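Long-range contacts in beta-N-acetylglucosaminidase-like protein Glycoside hydrolase family 20 (Flavobacterium johnsoniae, PDB 6YHH), which probably removes terminal N-acetylglucosamine units from chitin fragments, acting as a family 20 beta-N-acetylhexosaminidase in bacterial chitin breakdown: residues Arg165-Ala169 against Leu498-Thr504; Leu396-Lys401 against Pro430-Leu435; Asp566-Phe570 against Phe592-Trp596. All blocks are in the same frame, centred on the assembly; numbering follows the deposited sequence.

Contact 1: Arg165-Ala169 against Leu498-Thr504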
loop_
_atom_site.group_PDB
_atom_site.type_symbol
_atom_site.label_atom_id
_atom_site.label_comp_id
_atom_site.label_asym_id
_atom_site.label_seq_id
_atom_site.Cartn_x
_atom_site.Cartn_y
_atom_site.Cartn_z
ATOM N N ARG A 165 7.313 4.476 3.626
ATOM C CA ARG A 165 7.864 3.130 3.481
ATOM C C ARG A 165 9.227 3.202 2.832
ATOM O O ARG A 165 10.110 2.294 3.039
ATOM C CB ARG A 165 6.957 2.177 2.738
ATOM C CG ARG A 165 6.623 2.516 1.296
ATOM C CD ARG A 165 5.649 1.535 0.690
ATOM N NE ARG A 165 5.372 1.788 -0.707
ATOM C CZ ARG A 165 4.268 2.377 -1.196
ATOM N NH1 ARG A 165 4.135 2.594 -2.474
ATOM N NH2 ARG A 165 3.294 2.771 -0.364
ATOM N N ASN A 166 9.429 4.148 1.933
ATOM C CA ASN A 166 10.757 4.267 1.324
ATOM C C ASN A 166 11.833 4.706 2.350
ATOM O O ASN A 166 12.958 4.297 2.223
ATOM C CB ASN A 166 10.672 5.130 0.076
ATOM C CG ASN A 166 10.213 4.303 -1.108
ATOM O OD1 ASN A 166 8.964 4.130 -1.390
ATOM N ND2 ASN A 166 11.164 3.733 -1.766
ATOM N N LEU A 167 11.470 5.529 3.318
ATOM C CA LEU A 167 12.377 5.855 4.392
ATOM C C LEU A 167 12.712 4.575 5.149
ATOM O O LEU A 167 13.892 4.348 5.506
ATOM C CB LEU A 167 11.744 6.901 5.338
ATOM C CG LEU A 167 11.747 8.286 4.728
ATOM C CD1 LEU A 167 10.819 9.272 5.504
ATOM C CD2 LEU A 167 13.145 8.858 4.564
ATOM N N ASP A 168 11.734 3.680 5.398
ATOM C CA ASP A 168 12.080 2.392 6.037
ATOM C C ASP A 168 13.050 1.594 5.173
ATOM O O ASP A 168 13.971 0.957 5.721
ATOM C CB ASP A 168 10.823 1.578 6.320
ATOM C CG ASP A 168 9.990 2.181 7.466
ATOM O OD1 ASP A 168 10.568 2.284 8.580
ATOM O OD2 ASP A 168 8.840 2.484 7.262
ATOM N N ALA A 169 12.838 1.591 3.860
ATOM C CA ALA A 169 13.697 0.811 2.971
ATOM C C ALA A 169 15.154 1.391 3.015
ATOM O O ALA A 169 16.167 0.640 2.947
ATOM C CB ALA A 169 13.186 0.777 1.559
ATOM N N LEU A 498 12.468 -6.677 2.047
ATOM C CA LEU A 498 11.916 -5.336 2.043
ATOM C C LEU A 498 10.379 -5.355 2.035
ATOM O O LEU A 498 9.760 -4.346 2.443
ATOM C CB LEU A 498 12.460 -4.503 0.859
ATOM C CG LEU A 498 13.921 -4.153 0.805
ATOM C CD1 LEU A 498 14.261 -3.550 -0.545
ATOM C CD2 LEU A 498 14.247 -3.153 1.911
ATOM N N GLU A 499 9.762 -6.466 1.633
ATOM C CA GLU A 499 8.298 -6.480 1.563
ATOM C C GLU A 499 7.650 -6.305 2.902
ATOM O O GLU A 499 6.520 -5.812 2.997
ATOM C CB GLU A 499 7.771 -7.757 0.938
ATOM C CG GLU A 499 8.045 -7.928 -0.558
ATOM C CD GLU A 499 7.223 -9.013 -1.162
ATOM O OE1 GLU A 499 7.347 -10.147 -0.720
ATOM O OE2 GLU A 499 6.351 -8.631 -1.989
ATOM N N GLU A 500 8.351 -6.686 3.979
ATOM C CA GLU A 500 7.783 -6.479 5.292
ATOM C C GLU A 500 7.623 -5.028 5.677
ATOM O O GLU A 500 6.913 -4.743 6.620
ATOM C CB GLU A 500 8.588 -7.231 6.373
ATOM C CG GLU A 500 9.896 -6.534 6.721
ATOM C CD GLU A 500 10.916 -7.389 7.475
ATOM O OE1 GLU A 500 10.728 -8.622 7.573
ATOM O OE2 GLU A 500 11.927 -6.770 7.893
ATOM N N LEU A 501 8.289 -4.143 4.962
ATOM C CA LEU A 501 8.211 -2.722 5.220
ATOM C C LEU A 501 7.147 -2.060 4.294
ATOM O O LEU A 501 6.989 -0.842 4.290
ATOM C CB LEU A 501 9.595 -2.098 4.906
ATOM C CG LEU A 501 10.730 -2.703 5.728
ATOM C CD1 LEU A 501 12.086 -2.143 5.275
ATOM C CD2 LEU A 501 10.509 -2.582 7.212
ATOM N N GLY A 502 6.385 -2.864 3.571
ATOM C CA GLY A 502 5.316 -2.369 2.701
ATOM C C GLY A 502 5.734 -2.102 1.284
ATOM O O GLY A 502 4.913 -1.684 0.450
ATOM N N LEU A 503 6.999 -2.323 0.956
ATOM C CA LEU A 503 7.440 -2.009 -0.413
ATOM C C LEU A 503 6.704 -2.859 -1.430
ATOM O O LEU A 503 6.435 -4.053 -1.224
ATOM C CB LEU A 503 9.006 -2.199 -0.565
ATOM C CG LEU A 503 9.890 -1.020 -0.102
ATOM C CD1 LEU A 503 9.560 0.372 -0.490
ATOM C CD2 LEU A 503 9.722 -0.907 1.409
ATOM N N THR A 504 6.335 -2.276 -2.556
ATOM C CA THR A 504 5.329 -2.868 -3.449
ATOM C C THR A 504 5.961 -3.412 -4.693
ATOM O O THR A 504 5.262 -3.777 -5.631
ATOM C CB THR A 504 4.297 -1.843 -3.937
ATOM O OG1 THR A 504 4.893 -0.854 -4.807
ATOM C CG2 THR A 504 3.627 -1.082 -2.783
HETATM O O HOH W 1 5.195 1.849 -5.123
HETATM O O HOH W 2 6.816 0.759 6.453
#
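Arg165 adopts the p rotamer, uncommon in a helix, then runs extended through chi2 and chi3. Its aliphatic part lies along the turn, with CB 3.4 Å from Leu501 O and CD 3.3 Å from Gly502 O, while Thr504 CG2 sits over one face of the guanidinium. Water 1 joins Arg165 NH1 (2.9 Å) to Thr504 OG1 (2.7 Å); Arg165 NE and NH2 form salt bridges with Asp461 and Asp161. Helix 160-172 is the crossover helix of the TIM barrel's first beta-alpha-beta unit, between parallel strands 146-152 and 177-184, and here it meets the loop after helix 484-497. Small Ala169 leaves room for Leu498 CD2, 4.1 Å from Ala169 CB, and for Leu503: from a sideways CB, its m,m rotamer carries CD2 to Ala169 CB (3.9 Å) and Arg165 O (3.6 Å). Leu501 CD1 lies 3.7 Å from Asp168 O. A CB on Gly502 would jam against the Leu501 carbonyl and crowd Arg165. Asp168, bound to Arg223 and Tyr219, reaches Leu501 O through water 2.

Contact 2: Leu396-Lys401 against Pro430-Leu435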
loop_
_atom_site.group_PDB
_atom_site.type_symbol
_atom_site.label_atom_id
_atom_site.label_comp_id
_atom_site.label_asym_id
_atom_site.label_seq_id
_atom_site.Cartn_x
_atom_site.Cartn_y
_atom_site.Cartn_z
ATOM N N LEU A 396 32.314 16.100 -11.365
ATOM C CA LEU A 396 32.648 15.882 -9.982
ATOM C C LEU A 396 34.150 16.111 -9.781
ATOM O O LEU A 396 34.547 16.758 -8.820
ATOM C CB LEU A 396 32.254 14.468 -9.519
ATOM C CG LEU A 396 32.710 13.987 -8.161
ATOM C CD1 LEU A 396 31.804 12.958 -7.556
ATOM C CD2 LEU A 396 34.135 13.387 -8.191
ATOM N N VAL A 397 34.924 15.520 -10.666
ATOM C CA VAL A 397 36.411 15.708 -10.669
ATOM C C VAL A 397 36.721 17.176 -10.705
ATOM O O VAL A 397 37.466 17.704 -9.856
ATOM C CB VAL A 397 37.041 15.048 -11.856
ATOM C CG1 VAL A 397 38.517 15.469 -11.904
ATOM C CG2 VAL A 397 36.931 13.540 -11.702
ATOM N N ASP A 398 36.124 17.879 -11.639
ATOM C CA ASP A 398 36.351 19.342 -11.736
ATOM C C ASP A 398 35.957 20.141 -10.488
ATOM O O ASP A 398 36.639 21.054 -10.078
ATOM C CB ASP A 398 35.676 19.916 -12.979
ATOM C CG ASP A 398 36.250 19.344 -14.301
ATOM O OD1 ASP A 398 37.270 18.615 -14.267
ATOM O OD2 ASP A 398 35.645 19.565 -15.389
ATOM N N ALA A 399 34.822 19.820 -9.883
ATOM C CA ALA A 399 34.366 20.519 -8.734
ATOM C C ALA A 399 35.261 20.276 -7.531
ATOM O O ALA A 399 35.599 21.211 -6.812
ATOM C CB ALA A 399 32.937 20.081 -8.370
ATOM N N VAL A 400 35.672 19.048 -7.301
ATOM C CA VAL A 400 36.481 18.806 -6.069
ATOM C C VAL A 400 37.878 19.420 -6.248
ATOM O O VAL A 400 38.400 19.922 -5.256
ATOM C CB VAL A 400 36.580 17.346 -5.623
ATOM C CG1 VAL A 400 35.172 16.870 -5.209
ATOM C CG2 VAL A 400 37.240 16.415 -6.618
ATOM N N LYS A 401 38.397 19.385 -7.480
ATOM C CA LYS A 401 39.714 20.081 -7.737
ATOM C C LYS A 401 39.623 21.582 -7.498
ATOM O O LYS A 401 40.631 22.244 -7.084
ATOM C CB LYS A 401 40.324 19.743 -9.080
ATOM C CG LYS A 401 40.744 18.293 -9.122
ATOM C CD LYS A 401 41.387 17.920 -10.444
ATOM C CE LYS A 401 42.055 16.559 -10.296
ATOM N NZ LYS A 401 42.932 16.311 -11.466
ATOM N N PRO A 430 36.502 8.906 -8.652
ATOM C CA PRO A 430 36.958 8.751 -10.045
ATOM C C PRO A 430 38.281 7.983 -10.123
ATOM O O PRO A 430 39.062 7.978 -9.134
ATOM C CB PRO A 430 37.177 10.204 -10.508
ATOM C CG PRO A 430 37.567 10.941 -9.236
ATOM C CD PRO A 430 36.732 10.278 -8.137
ATOM N N LYS A 431 38.478 7.318 -11.267
ATOM C CA LYS A 431 39.755 6.639 -11.638
ATOM C C LYS A 431 40.678 7.626 -12.376
ATOM O O LYS A 431 40.215 8.577 -13.030
ATOM C CB LYS A 431 39.496 5.411 -12.537
ATOM N N GLY A 432 41.982 7.413 -12.216
ATOM C CA GLY A 432 43.015 8.214 -12.875
ATOM C C GLY A 432 42.906 9.734 -12.830
ATOM O O GLY A 432 43.297 10.394 -13.808
ATOM N N ALA A 433 42.399 10.295 -11.716
ATOM C CA ALA A 433 42.339 11.753 -11.540
ATOM C C ALA A 433 43.457 12.306 -10.600
ATOM O O ALA A 433 43.501 13.514 -10.286
ATOM C CB ALA A 433 40.942 12.154 -11.047
ATOM N N ASP A 434 44.366 11.433 -10.162
ATOM C CA ASP A 434 45.421 11.844 -9.225
ATOM C C ASP A 434 44.832 12.908 -8.280
ATOM O O ASP A 434 45.416 13.989 -8.104
ATOM C CB ASP A 434 46.693 12.369 -9.951
ATOM N N LEU A 435 43.675 12.596 -7.678
ATOM C CA LEU A 435 43.146 13.389 -6.573
ATOM C C LEU A 435 43.993 13.382 -5.306
ATOM O O LEU A 435 44.421 12.324 -4.827
ATOM C CB LEU A 435 41.758 12.891 -6.147
ATOM C CG LEU A 435 40.553 13.012 -7.076
ATOM C CD1 LEU A 435 39.293 12.875 -6.223
ATOM C CD2 LEU A 435 40.597 14.380 -7.747
#
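At Pro430 the loop turns a proline ring toward helix 394-401. Its CB lies 3.6 Å from Val397 CG2 and its CD 4.1 Å from Leu396 CD2, so the compact ring fits against two branched aliphatic side chains without needing a partner for a backbone NH. The chain then swings outward through Lys431 and Gly432, where positive phi favours glycine, and returns at Ala433. There a methyl group is enough: Ala433 CB approaches Val397 CG1 at 4.2 Å, and the short side chain lets the backbone stay near the helix. Its carbonyl also accepts the single direct hydrogen bond between the segments, with Lys401 NZ 3.1 Å from Ala433 O. Lysine suits this outer position because its nearly fully extended chain can span the gap and bring its ammonium group to a main-chain oxygen, while its methylenes stay available for apolar contact. After another positive phi at Asp434, Leu435 uses that property: its CD2 is 3.7 Å from Lys401 CE and 4.1 Å from Val400 CG2. The helix therefore presents two i,i+4 pairs, Leu396 with Val400 and Val397 with Lys401, to the loop. Helix 394-401 is the crossover between parallel strands 379-382 and 406-408, a beta-alpha-beta unit of the TIM barrel. On the barrel side Leu396 and Val400 rest on strand 406-408 and, together with Pro430 and Leu435, on Ile443 of strand 443-450, while helix 437-441 follows the loop and brings Glu439 against Lys401.

Contact 3: Asp566-Phe570 against Phe592-Trp596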
loop_
_atom_site.group_PDB
_atom_site.type_symbol
_atom_site.label_atom_id
_atom_site.label_comp_id
_atom_site.label_asym_id
_atom_site.label_seq_id
_atom_site.Cartn_x
_atom_site.Cartn_y
_atom_site.Cartn_z
ATOM N N ASP A 566 14.382 -14.497 -16.292
ATOM C CA ASP A 566 14.595 -15.644 -17.222
ATOM C C ASP A 566 15.580 -15.308 -18.326
ATOM O O ASP A 566 16.279 -16.157 -18.811
ATOM C CB ASP A 566 13.290 -16.125 -17.819
ATOM C CG ASP A 566 12.472 -16.939 -16.879
ATOM O OD1 ASP A 566 12.857 -17.224 -15.671
ATOM O OD2 ASP A 566 11.349 -17.385 -17.313
ATOM N N SER A 567 15.632 -14.017 -18.743
ATOM C CA SER A 567 16.668 -13.556 -19.659
ATOM C C SER A 567 18.050 -13.838 -19.078
ATOM O O SER A 567 18.916 -14.326 -19.787
ATOM C CB SER A 567 16.563 -12.085 -19.967
ATOM O OG SER A 567 15.282 -11.863 -20.601
ATOM N N LEU A 568 18.272 -13.461 -17.820
ATOM C CA LEU A 568 19.611 -13.680 -17.234
ATOM C C LEU A 568 19.919 -15.183 -17.197
ATOM O O LEU A 568 21.062 -15.582 -17.480
ATOM C CB LEU A 568 19.656 -13.110 -15.836
ATOM C CG LEU A 568 19.640 -11.580 -15.716
ATOM C CD1 LEU A 568 19.609 -11.161 -14.233
ATOM C CD2 LEU A 568 20.708 -10.946 -16.506
ATOM N N ALA A 569 18.928 -15.987 -16.853
ATOM C CA ALA A 569 19.131 -17.439 -16.875
ATOM C C ALA A 569 19.407 -18.020 -18.213
ATOM O O ALA A 569 20.220 -18.924 -18.355
ATOM C CB ALA A 569 18.000 -18.159 -16.160
ATOM N N PHE A 570 18.713 -17.523 -19.205
ATOM C CA PHE A 570 18.929 -17.899 -20.583
ATOM C C PHE A 570 20.311 -17.568 -21.031
ATOM O O PHE A 570 21.068 -18.384 -21.637
ATOM C CB PHE A 570 17.891 -17.234 -21.494
ATOM C CG PHE A 570 17.993 -17.681 -22.923
ATOM C CD1 PHE A 570 17.753 -19.017 -23.296
ATOM C CD2 PHE A 570 18.319 -16.782 -23.957
ATOM C CE1 PHE A 570 17.802 -19.380 -24.652
ATOM C CE2 PHE A 570 18.392 -17.152 -25.268
ATOM C CZ PHE A 570 18.162 -18.512 -25.617
ATOM N N PHE A 592 14.181 -23.481 -22.501
ATOM C CA PHE A 592 13.649 -22.079 -22.587
ATOM C C PHE A 592 12.800 -21.943 -23.803
ATOM O O PHE A 592 11.740 -21.341 -23.761
ATOM C CB PHE A 592 14.806 -21.059 -22.644
ATOM C CG PHE A 592 15.448 -20.847 -21.314
ATOM C CD1 PHE A 592 14.915 -19.915 -20.367
ATOM C CD2 PHE A 592 16.585 -21.553 -20.965
ATOM C CE1 PHE A 592 15.571 -19.714 -19.137
ATOM C CE2 PHE A 592 17.189 -21.384 -19.749
ATOM C CZ PHE A 592 16.679 -20.481 -18.815
ATOM N N PHE A 593 13.229 -22.546 -24.906
ATOM C CA PHE A 593 12.409 -22.494 -26.114
ATOM C C PHE A 593 11.068 -23.175 -25.937
ATOM O O PHE A 593 10.005 -22.633 -26.349
ATOM C CB PHE A 593 13.150 -23.134 -27.297
ATOM C CG PHE A 593 14.456 -22.488 -27.619
ATOM C CD1 PHE A 593 14.632 -21.093 -27.516
ATOM C CD2 PHE A 593 15.490 -23.224 -28.138
ATOM C CE1 PHE A 593 15.850 -20.513 -27.796
ATOM C CE2 PHE A 593 16.704 -22.633 -28.424
ATOM C CZ PHE A 593 16.878 -21.296 -28.263
ATOM N N ASN A 594 11.035 -24.359 -25.321
ATOM C CA ASN A 594 9.771 -25.006 -25.074
ATOM C C ASN A 594 8.905 -24.131 -24.120
ATOM O O ASN A 594 7.665 -23.995 -24.308
ATOM C CB ASN A 594 9.977 -26.382 -24.490
ATOM C CG ASN A 594 10.517 -27.342 -25.495
ATOM O OD1 ASN A 594 11.485 -28.103 -25.230
ATOM N ND2 ASN A 594 9.947 -27.352 -26.590
ATOM N N LYS A 595 9.527 -23.509 -23.137
ATOM C CA LYS A 595 8.800 -22.656 -22.225
ATOM C C LYS A 595 8.172 -21.463 -22.948
ATOM O O LYS A 595 6.955 -21.162 -22.717
ATOM C CB LYS A 595 9.731 -22.107 -21.111
ATOM C CG LYS A 595 8.974 -21.237 -20.130
ATOM C CD LYS A 595 9.843 -20.750 -18.971
ATOM C CE LYS A 595 8.979 -19.989 -17.948
ATOM N NZ LYS A 595 9.806 -19.673 -16.743
ATOM N N TRP A 596 8.937 -20.803 -23.808
ATOM C CA TRP A 596 8.415 -19.616 -24.508
ATOM C C TRP A 596 7.292 -19.933 -25.484
ATOM O O TRP A 596 6.389 -19.131 -25.754
ATOM C CB TRP A 596 9.543 -18.862 -25.137
ATOM C CG TRP A 596 10.533 -18.380 -24.054
ATOM C CD1 TRP A 596 10.281 -18.009 -22.746
ATOM C CD2 TRP A 596 11.925 -18.160 -24.253
ATOM N NE1 TRP A 596 11.445 -17.612 -22.127
ATOM C CE2 TRP A 596 12.457 -17.666 -23.040
ATOM C CE3 TRP A 596 12.750 -18.264 -25.339
ATOM C CZ2 TRP A 596 13.822 -17.342 -22.901
ATOM C CZ3 TRP A 596 14.071 -17.972 -25.207
ATOM C CH2 TRP A 596 14.595 -17.511 -23.982
HETATM O O HOH W 3 9.955 -16.768 -19.547
#
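One phenylalanine takes part in two edge-to-face pairs in different roles. Phe570 receives the edge of Trp596 on its face, the indole six-membered ring lying 4.8 Å away between centroids with the planes at 65°, and turns its own edge toward the face of Phe592 in an offset arrangement, centroids 5.3 Å apart and planes at 69°. Its t rotamer sends the ring across the gap between the helices, and Phe570 CB also makes a CH-pi contact with Phe592, 4.1 Å from the ring centroid and almost on its normal. Phe593 adds an oblique neighbour, its CE1 3.8 Å from Phe570 CZ. Flat, polarisable rings suit this space because they fill it while meeting one another at steep angles. The small Ala569 leaves room for the tip of Phe592, with Ala569 CB 3.8 Å from Phe592 CZ. One turn before Phe570, Asp566 faces the same way but has a polar task: Asp566 OD2 forms a salt bridge with Lys595 NZ at 2.8 Å, the extended lysine reaching across beside the rings. Water 3 links Asp566 OD2 (2.7 Å) to Trp596 NE1 (3.1 Å), the second bond being weak. Beyond the pair, Phe570 and Phe593 pack on Leu668 of helix 665-671, and Phe593 and Trp596 on Ser627 of helix 617-634. The segment axes run roughly antiparallel, at 151°, yet stand 12.2 Å apart, a wide spacing filled by bulky rings: an antiparallel helical hairpin of consecutive helices 565-579 and 583-607, built around an aromatic cluster in the helical C-terminal region.

Overall arrangement
The three contacts are separate, none touching another. Contacts 1 and 2 both involve crossover helices of the TIM barrel, far apart around it: their centres lie 36 Å apart and their nearest atoms about 23 Å. In sequence, contact 2 falls wholly between the two segments of contact 1, which ties an early barrel helix to the chain beyond the last barrel strand. Contact 3 comes later, within the C-terminal helices; its centre is 30 Å from that of contact 1 and 43 Å from that of contact 2, with nearest atoms about 17 and 25 Å apart. All three lie away from Glu317, the predicted proton donor. Contact 1 also adjoins the dimer interface, where Glu499 pairs with Arg514 of the second subunit.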